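Local coordinates for aminopeptidase-like protein (Chaetomium thermophilum, PDB 5JM6) that probably acts as a zinc-dependent aminopeptidase of the M18 family, assembles as a dodecamer and belongs to the Cvt pathway of selective autophagy, at the interface of chains A and B. Residues are numbered along the deposited sequence; one frame, centred on the assembly and turned at random. Chains: chain A/B, Aminopeptidase-like protein.

The interface of chains A and B. Residues chain A 172, 301, 486, 488-489; chain B 170-171, 173, 203.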
ATOM      1  N   ARG A 172       3.385  22.146  31.085  1.00 38.50           N
ATOM      2  CA  ARG A 172       2.528  22.924  31.971  1.00 31.81           C
ATOM      3  C   ARG A 172       3.114  22.881  33.375  1.00 32.40           C
ATOM      4  O   ARG A 172       3.784  21.915  33.740  1.00 36.11           O
ATOM      5  CB  ARG A 172       1.095  22.386  31.970  1.00 32.46           C
ATOM      6  CG  ARG A 172       0.436  22.341  30.599  1.00 34.71           C
ATOM      7  CD  ARG A 172      -0.077  23.708  30.168  1.00 29.32           C
ATOM      8  NE  ARG A 172      -0.859  23.619  28.936  1.00 28.13           N
ATOM      9  CZ  ARG A 172      -1.422  24.657  28.328  1.00 30.58           C
ATOM     10  NH1 ARG A 172      -1.295  25.876  28.833  1.00 32.08           N
ATOM     11  NH2 ARG A 172      -2.118  24.476  27.215  1.00 32.10           N
ATOM     12  N   PHE A 301     -10.218  32.137  31.287  1.00 33.71           N
ATOM     13  CA  PHE A 301      -9.273  31.060  31.012  1.00 36.49           C
ATOM     14  C   PHE A 301      -9.038  30.249  32.277  1.00 36.78           C
ATOM     15  O   PHE A 301      -8.492  30.760  33.255  1.00 35.86           O
ATOM     16  CB  PHE A 301      -7.938  31.604  30.496  1.00 35.11           C
ATOM     17  CG  PHE A 301      -8.059  32.495  29.294  1.00 36.01           C
ATOM     18  CD1 PHE A 301      -9.075  32.313  28.370  1.00 38.91           C
ATOM     19  CD2 PHE A 301      -7.147  33.517  29.087  1.00 35.59           C
ATOM     20  CE1 PHE A 301      -9.180  33.139  27.267  1.00 35.78           C
ATOM     21  CE2 PHE A 301      -7.247  34.343  27.986  1.00 35.97           C
ATOM     22  CZ  PHE A 301      -8.264  34.154  27.075  1.00 30.90           C
ATOM     23  N   SER A 486      -9.513  19.989  27.629  1.00 40.65           N
ATOM     24  CA  SER A 486      -8.161  20.536  27.703  1.00 40.18           C
ATOM     25  C   SER A 486      -7.742  20.724  29.156  1.00 38.36           C
ATOM     26  O   SER A 486      -8.587  20.827  30.047  1.00 43.85           O
ATOM     27  CB  SER A 486      -8.055  21.872  26.969  1.00 36.18           C
ATOM     28  OG  SER A 486      -6.818  22.502  27.264  1.00 36.67           O
ATOM     29  N   ARG A 488      -6.469  23.366  30.020  1.00 35.16           N
ATOM     30  CA  ARG A 488      -6.957  24.729  30.203  1.00 37.74           C
ATOM     31  C   ARG A 488      -7.964  25.119  29.113  1.00 35.12           C
ATOM     32  O   ARG A 488      -7.599  25.253  27.945  1.00 36.30           O
ATOM     33  CB  ARG A 488      -5.772  25.694  30.220  1.00 36.16           C
ATOM     34  CG  ARG A 488      -6.098  27.096  30.688  1.00 32.86           C
ATOM     35  CD  ARG A 488      -4.823  27.887  30.937  1.00 35.30           C
ATOM     36  NE  ARG A 488      -5.099  29.242  31.403  1.00 38.90           N
ATOM     37  CZ  ARG A 488      -5.112  29.610  32.681  1.00 36.79           C
ATOM     38  NH1 ARG A 488      -4.861  28.721  33.634  1.00 38.00           N
ATOM     39  NH2 ARG A 488      -5.375  30.868  33.007  1.00 32.83           N
ATOM     40  N   ALA A 489      -9.213  25.345  29.512  1.00 36.94           N
ATOM     41  CA  ALA A 489     -10.300  25.666  28.586  1.00 30.94           C
ATOM     42  C   ALA A 489     -10.706  27.135  28.682  1.00 32.67           C
ATOM     43  O   ALA A 489     -10.050  27.923  29.364  1.00 35.33           O
ATOM     44  CB  ALA A 489     -11.499  24.765  28.843  1.00 29.06           C
TER
ATOM     45  N   TRP B 170      -1.027  25.948  21.713  1.00 39.78           N
ATOM     46  CA  TRP B 170      -2.467  25.843  21.920  1.00 39.53           C
ATOM     47  C   TRP B 170      -2.827  26.103  23.385  1.00 35.35           C
ATOM     48  O   TRP B 170      -2.035  25.812  24.279  1.00 37.81           O
ATOM     49  CB  TRP B 170      -2.976  24.465  21.491  1.00 40.44           C
ATOM     50  CG  TRP B 170      -2.839  24.159  20.021  1.00 39.14           C
ATOM     51  CD1 TRP B 170      -1.721  23.708  19.379  1.00 41.36           C
ATOM     52  CD2 TRP B 170      -3.863  24.250  19.021  1.00 40.12           C
ATOM     53  NE1 TRP B 170      -1.982  23.526  18.042  1.00 39.74           N
ATOM     54  CE2 TRP B 170      -3.290  23.852  17.796  1.00 40.53           C
ATOM     55  CE3 TRP B 170      -5.208  24.637  19.039  1.00 33.83           C
ATOM     56  CZ2 TRP B 170      -4.012  23.829  16.604  1.00 36.95           C
ATOM     57  CZ3 TRP B 170      -5.923  24.613  17.855  1.00 35.47           C
ATOM     58  CH2 TRP B 170      -5.324  24.212  16.655  1.00 42.41           C
ATOM     59  N   ASP B 171      -4.014  26.665  23.609  1.00 34.18           N
ATOM     60  CA  ASP B 171      -4.571  26.902  24.947  1.00 35.07           C
ATOM     61  C   ASP B 171      -3.592  27.536  25.930  1.00 38.14           C
ATOM     62  O   ASP B 171      -3.490  27.123  27.086  1.00 32.43           O
ATOM     63  CB  ASP B 171      -5.110  25.598  25.531  1.00 34.47           C
ATOM     64  CG  ASP B 171      -6.282  25.057  24.745  1.00 37.81           C
ATOM     65  OD1 ASP B 171      -7.012  25.869  24.135  1.00 44.03           O
ATOM     66  OD2 ASP B 171      -6.476  23.826  24.739  1.00 38.99           O
ATOM     67  N   ASP B 173      -2.207  31.393  27.545  1.00 41.57           N
ATOM     68  CA  ASP B 173      -2.696  32.745  27.755  1.00 39.20           C
ATOM     69  C   ASP B 173      -1.690  33.682  27.110  1.00 37.01           C
ATOM     70  O   ASP B 173      -0.595  33.889  27.630  1.00 39.79           O
ATOM     71  CB  ASP B 173      -2.838  33.066  29.250  1.00 37.61           C
ATOM     72  CG  ASP B 173      -3.921  32.248  29.941  1.00 40.55           C
ATOM     73  OD1 ASP B 173      -4.491  31.331  29.313  1.00 43.73           O
ATOM     74  OD2 ASP B 173      -4.191  32.520  31.130  1.00 41.68           O
ATOM     75  N   ARG B 203      -5.758  34.032  22.460  1.00 37.74           N
ATOM     76  CA  ARG B 203      -5.736  32.610  22.741  1.00 36.43           C
ATOM     77  C   ARG B 203      -5.993  31.775  21.489  1.00 35.04           C
ATOM     78  O   ARG B 203      -6.868  32.112  20.691  1.00 37.77           O
ATOM     79  CB  ARG B 203      -6.776  32.320  23.814  1.00 36.92           C
ATOM     80  CG  ARG B 203      -7.160  30.884  23.971  1.00 41.77           C
ATOM     81  CD  ARG B 203      -7.847  30.710  25.299  1.00 50.46           C
ATOM     82  NE  ARG B 203      -6.977  30.093  26.288  1.00 40.67           N
ATOM     83  CZ  ARG B 203      -7.102  28.835  26.684  1.00 42.91           C
ATOM     84  NH1 ARG B 203      -8.064  28.077  26.174  1.00 46.93           N
ATOM     85  NH2 ARG B 203      -6.272  28.334  27.588  1.00 36.88           N
TER
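The loop of chain A at A:Ser486 and A:Arg488, running into strand 489-492, meets the loop of chain B that carries B:Asp171 and B:Asp173, with A:Phe301 of strand 299-302 and the loop residue B:Arg203 facing each other beside it. This is part of a two-fold interface between M18 aminopeptidase subunits of the dodecamer, and its twin recurs with the chains exchanged. The loop directly follows the zinc ligand A:His485, so the neighbouring subunit probably packs near the metal site. A:Arg488 holds B:Asp173 side-on: NE donates to OD1 at 3.0 Å and NH2 forms a salt bridge with OD2 at 2.8 Å. Both oxygens are met on their syn side, but the guanidinium and carboxylate planes are turned 59° apart, so the fork is twisted rather than flat. With CG anti to the backbone N (chi1 -168°) and the chain extended as far as NE, A:Arg488 reaches across to this carboxylate. An alanine here would probably leave B:Asp173 without its cross-subunit charge partner and open a gap beside B:Arg203. B:Arg203 lies over one face of the A:Phe301 ring, planes 23° apart, NE offset toward the rim and CD 3.4 Å from CE1. Its NH1 and NH2 point edge-on at the carbonyl oxygen of A:Arg488 through weak bonds, while NH1 also pairs with B:Asp171 OD1 at 3.2 Å within chain B, which would help to fix the turn of both side chains. The other carboxylate oxygen, B:Asp171 OD2, accepts from the A:Ser486 hydroxyl OG at 2.9 Å, met from above its plane; the backbone N of A:Arg488 donates to the same hydroxyl. A:Arg172 comes end-on to the backbone carbonyl of B:Asp171, NH1 (3.1 Å) and NH2 (3.0 Å) both gripping O from one face of the carbonyl plane.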